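PDB 3FDH: SusD homolog from Bacteroides thetaiotaomicron VPI-5482, which probably binds sugars at the outer membrane, as a SusD/RagB-family relative of the starch-binding lipoproteins of gut Bacteroides. Local coordinates for residues L122-Q134 / R463-V477. Numbering follows the deposited sequence.
Sequences LIADFFGDAPCSQ and RYPYGNSDTAANPEV
Two phenylalanines at the C-terminal end of helix 106-127 fit against the extended run 463-466 like two adjacent knuckles. The Phe-126 ring presents an edge to the face of Tyr-464 in a T-shaped stack, planes at 67°, with Phe-126 CD2 seated 3.4 Å above the centre of the tyrosine ring. Both side chains leave the backbone on a common heading; beyond them, Tyr-464 OH reaches the carbonyl of Ile-41. The Phe-127 ring fills a hollow walled by Tyr-464 CB, Pro-465 O and the Tyr-466 ring: its CE1 lies 3.7 Å from Tyr-464 CB, its edge meets Pro-465 O, and its CB rests against CE1 of Tyr-466. With CG beside the backbone N (chi1 -60°), the Tyr-466 ring lies along residues 127-130, CE1 near Ala-130 CB as well. Farther along, Pro-131 CG sits on Val-477 CG2 at 3.9 Å. Asn-474 is the N-cap of the helix that carries Val-477, its OD1 accepting from the amides of Glu-476 and Val-477 while ND2 donates to Pro-149 O.

Carbonyls freed by the ending helix are taken up across the contact. Phe-126 O receives Tyr-464 N at 2.8 Å in a nearly straight bond (171°). Phe-127 O is gripped by Arg-463 NH2 (2.9 Å), which lies above the carbonyl plane, and by a water that also joins Arg-463 NE and Tyr-464 O. Arg-463 also holds Glu-490 O through NH1 and the C-terminal carboxylate of Arg-499 through NH2. A buried helix terminus is thus satisfied by backbone, guanidinium and water together, and the arginine's positive charge would suit the negative end of the helix dipole.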
# COMPACT_ATOMS: atom_id res chain seq x y z
N LEU A 122 7.90 0.73 -6.48
CA LEU A 122 6.59 0.27 -7.03
C LEU A 122 6.87 -0.52 -8.30
O LEU A 122 6.30 -1.56 -8.58
CB LEU A 122 5.62 1.44 -7.28
CG LEU A 122 5.02 2.11 -6.03
CD1 LEU A 122 4.34 3.44 -6.40
CD2 LEU A 122 4.06 1.18 -5.30
N ILE A 123 7.83 -0.03 -9.06
CA ILE A 123 8.17 -0.71 -10.30
C ILE A 123 8.70 -2.10 -9.98
O ILE A 123 8.28 -3.13 -10.53
CB ILE A 123 9.25 0.06 -11.12
CG1 ILE A 123 8.68 1.33 -11.75
CG2 ILE A 123 9.78 -0.80 -12.24
CD1 ILE A 123 9.73 2.19 -12.45
N ALA A 124 9.69 -2.09 -9.11
CA ALA A 124 10.40 -3.33 -8.78
C ALA A 124 9.48 -4.31 -8.11
O ALA A 124 9.48 -5.48 -8.41
CB ALA A 124 11.66 -3.04 -7.92
N ASP A 125 8.67 -3.83 -7.19
CA ASP A 125 7.79 -4.73 -6.40
C ASP A 125 6.70 -5.39 -7.22
O ASP A 125 6.37 -6.60 -7.05
CB ASP A 125 7.19 -3.99 -5.23
CG ASP A 125 8.19 -3.69 -4.19
OD1 ASP A 125 9.28 -4.32 -4.19
OD2 ASP A 125 7.90 -2.78 -3.39
N PHE A 126 6.16 -4.61 -8.15
CA PHE A 126 4.99 -5.07 -8.90
C PHE A 126 5.33 -5.74 -10.18
O PHE A 126 4.67 -6.70 -10.54
CB PHE A 126 3.93 -3.97 -9.03
CG PHE A 126 3.24 -3.76 -7.76
CD1 PHE A 126 3.82 -2.99 -6.76
CD2 PHE A 126 2.10 -4.47 -7.49
CE1 PHE A 126 3.24 -2.92 -5.55
CE2 PHE A 126 1.50 -4.37 -6.30
CZ PHE A 126 2.07 -3.62 -5.32
N PHE A 127 6.37 -5.28 -10.84
CA PHE A 127 6.68 -5.81 -12.14
C PHE A 127 7.92 -6.68 -12.23
O PHE A 127 8.08 -7.43 -13.19
CB PHE A 127 6.73 -4.66 -13.16
CG PHE A 127 5.45 -3.92 -13.23
CD1 PHE A 127 4.43 -4.38 -14.01
CD2 PHE A 127 5.26 -2.76 -12.50
CE1 PHE A 127 3.24 -3.71 -14.07
CE2 PHE A 127 4.08 -2.09 -12.53
CZ PHE A 127 3.05 -2.56 -13.30
N GLY A 128 8.74 -6.62 -11.20
CA GLY A 128 9.98 -7.39 -11.14
C GLY A 128 11.08 -6.67 -11.87
O GLY A 128 11.25 -5.46 -11.72
N ASP A 129 11.80 -7.45 -12.66
CA ASP A 129 12.85 -6.92 -13.53
C ASP A 129 12.16 -5.98 -14.50
O ASP A 129 11.09 -6.31 -15.05
CB ASP A 129 13.54 -8.00 -14.32
CG ASP A 129 14.44 -8.88 -13.46
OD1 ASP A 129 14.35 -8.87 -12.21
OD2 ASP A 129 15.22 -9.59 -14.07
N ALA A 130 12.81 -4.86 -14.79
CA ALA A 130 12.15 -3.81 -15.56
C ALA A 130 13.09 -2.65 -15.87
O ALA A 130 14.12 -2.49 -15.21
CB ALA A 130 10.91 -3.27 -14.71
N PRO A 131 12.78 -1.85 -16.92
CA PRO A 131 13.64 -0.71 -17.19
C PRO A 131 13.65 0.24 -16.02
O PRO A 131 12.64 0.39 -15.33
CB PRO A 131 13.00 -0.06 -18.42
CG PRO A 131 12.21 -1.18 -19.10
CD PRO A 131 11.79 -2.11 -17.99
N CYS A 132 14.80 0.84 -15.78
CA CYS A 132 14.91 1.82 -14.69
C CYS A 132 16.09 2.77 -14.90
O CYS A 132 15.92 3.95 -15.19
CB CYS A 132 15.04 1.09 -13.36
SG CYS A 132 14.99 2.18 -11.92
N SER A 133 17.27 2.21 -14.78
CA SER A 133 18.51 2.98 -14.94
C SER A 133 18.59 3.68 -16.28
O SER A 133 19.22 4.73 -16.41
CB SER A 133 19.73 2.06 -14.77
OG SER A 133 19.91 1.17 -15.88
N GLN A 134 17.93 3.11 -17.28
CA GLN A 134 17.97 3.67 -18.63
C GLN A 134 16.66 4.31 -19.05
O GLN A 134 16.58 4.94 -20.09
CB GLN A 134 18.41 2.62 -19.65
CG GLN A 134 19.84 2.19 -19.39
CD GLN A 134 20.41 1.28 -20.45
OE1 GLN A 134 19.73 0.91 -21.40
NE2 GLN A 134 21.69 0.93 -20.29
N ARG A 463 2.75 -11.35 -9.41
CA ARG A 463 3.21 -10.04 -9.90
C ARG A 463 2.17 -9.46 -10.83
O ARG A 463 1.20 -10.15 -11.17
CB ARG A 463 4.52 -10.22 -10.69
CG ARG A 463 4.41 -11.08 -11.92
CD ARG A 463 5.75 -11.77 -12.21
NE ARG A 463 6.80 -10.84 -12.63
CZ ARG A 463 8.10 -11.10 -12.60
NH1 ARG A 463 8.56 -12.24 -12.12
NH2 ARG A 463 8.94 -10.17 -13.05
N TYR A 464 2.42 -8.23 -11.28
CA TYR A 464 1.56 -7.53 -12.25
C TYR A 464 2.20 -7.65 -13.63
O TYR A 464 3.43 -7.55 -13.74
CB TYR A 464 1.39 -6.06 -11.95
CG TYR A 464 0.49 -5.83 -10.74
CD1 TYR A 464 0.25 -6.86 -9.87
CD2 TYR A 464 -0.06 -4.59 -10.49
CE1 TYR A 464 -0.55 -6.65 -8.74
CE2 TYR A 464 -0.83 -4.39 -9.41
CZ TYR A 464 -1.08 -5.40 -8.55
OH TYR A 464 -1.88 -5.08 -7.45
N PRO A 465 1.37 -7.77 -14.69
CA PRO A 465 1.97 -7.82 -16.01
C PRO A 465 2.50 -6.46 -16.51
O PRO A 465 1.96 -5.39 -16.19
CB PRO A 465 0.80 -8.27 -16.90
CG PRO A 465 -0.43 -7.80 -16.17
CD PRO A 465 -0.09 -8.02 -14.73
N TYR A 466 3.56 -6.54 -17.29
CA TYR A 466 4.15 -5.34 -17.90
C TYR A 466 3.14 -4.60 -18.78
O TYR A 466 2.27 -5.21 -19.43
CB TYR A 466 5.38 -5.68 -18.75
CG TYR A 466 6.53 -6.35 -18.00
CD1 TYR A 466 7.30 -5.64 -17.09
CD2 TYR A 466 6.84 -7.69 -18.22
CE1 TYR A 466 8.35 -6.27 -16.38
CE2 TYR A 466 7.90 -8.32 -17.54
CZ TYR A 466 8.66 -7.60 -16.64
OH TYR A 466 9.68 -8.22 -15.97
N GLY A 467 3.31 -3.29 -18.83
CA GLY A 467 2.42 -2.42 -19.61
C GLY A 467 2.62 -2.63 -21.07
O GLY A 467 3.73 -2.77 -21.55
N ASN A 468 1.51 -2.63 -21.80
CA ASN A 468 1.56 -2.89 -23.24
C ASN A 468 2.24 -1.76 -23.99
O ASN A 468 2.66 -1.91 -25.14
CB ASN A 468 0.17 -3.20 -23.86
CG ASN A 468 -0.80 -2.03 -23.79
OD1 ASN A 468 -1.32 -1.72 -22.74
ND2 ASN A 468 -1.06 -1.40 -24.92
N SER A 469 2.37 -0.63 -23.33
CA SER A 469 3.03 0.49 -23.94
C SER A 469 4.46 0.11 -24.20
O SER A 469 5.05 0.51 -25.18
CB SER A 469 2.99 1.74 -23.08
OG SER A 469 1.71 2.36 -23.23
N ASP A 470 4.98 -0.72 -23.30
CA ASP A 470 6.39 -1.16 -23.38
C ASP A 470 6.56 -2.51 -24.05
O ASP A 470 7.61 -2.80 -24.62
CB ASP A 470 7.06 -1.06 -22.00
CG ASP A 470 7.52 0.35 -21.72
OD1 ASP A 470 8.17 0.89 -22.63
OD2 ASP A 470 7.25 0.94 -20.67
N THR A 471 5.51 -3.33 -24.03
CA THR A 471 5.61 -4.63 -24.71
C THR A 471 5.61 -4.29 -26.20
O THR A 471 6.16 -5.03 -27.04
CB THR A 471 4.47 -5.60 -24.39
OG1 THR A 471 3.23 -5.04 -24.83
CG2 THR A 471 4.39 -5.90 -22.87
N ALA A 472 5.05 -3.13 -26.51
CA ALA A 472 4.99 -2.66 -27.91
C ALA A 472 6.32 -2.05 -28.33
O ALA A 472 6.93 -2.41 -29.34
CB ALA A 472 3.90 -1.62 -28.07
N ALA A 473 6.75 -1.11 -27.51
CA ALA A 473 7.93 -0.28 -27.79
C ALA A 473 9.27 -0.91 -27.43
O ALA A 473 10.31 -0.49 -27.95
CB ALA A 473 7.80 1.06 -27.05
N ASN A 474 9.25 -1.91 -26.56
CA ASN A 474 10.49 -2.51 -26.04
C ASN A 474 10.58 -4.03 -26.23
O ASN A 474 9.94 -4.78 -25.52
CB ASN A 474 10.62 -2.13 -24.55
CG ASN A 474 12.03 -2.37 -23.99
OD1 ASN A 474 12.63 -3.41 -24.22
ND2 ASN A 474 12.53 -1.40 -23.24
N PRO A 475 11.39 -4.48 -27.21
CA PRO A 475 11.45 -5.91 -27.48
C PRO A 475 11.84 -6.77 -26.30
O PRO A 475 11.48 -7.95 -26.22
CB PRO A 475 12.51 -6.02 -28.58
CG PRO A 475 12.56 -4.67 -29.21
CD PRO A 475 12.23 -3.69 -28.12
N GLU A 476 12.55 -6.15 -25.36
CA GLU A 476 13.05 -6.86 -24.19
C GLU A 476 11.90 -7.10 -23.23
O GLU A 476 11.73 -8.18 -22.65
CB GLU A 476 14.15 -6.05 -23.51
CG GLU A 476 14.93 -6.82 -22.48
CD GLU A 476 16.25 -6.14 -22.12
OE1 GLU A 476 16.69 -5.23 -22.87
OE2 GLU A 476 16.88 -6.57 -21.14
N VAL A 477 11.07 -6.08 -23.13
CA VAL A 477 9.92 -6.13 -22.24
C VAL A 477 8.89 -7.05 -22.90
O VAL A 477 8.19 -7.81 -22.24
CB VAL A 477 9.35 -4.73 -21.96
CG1 VAL A 477 8.10 -4.84 -21.06
CG2 VAL A 477 10.40 -3.86 -21.26
O HOH W 1 5.85 -8.45 -14.32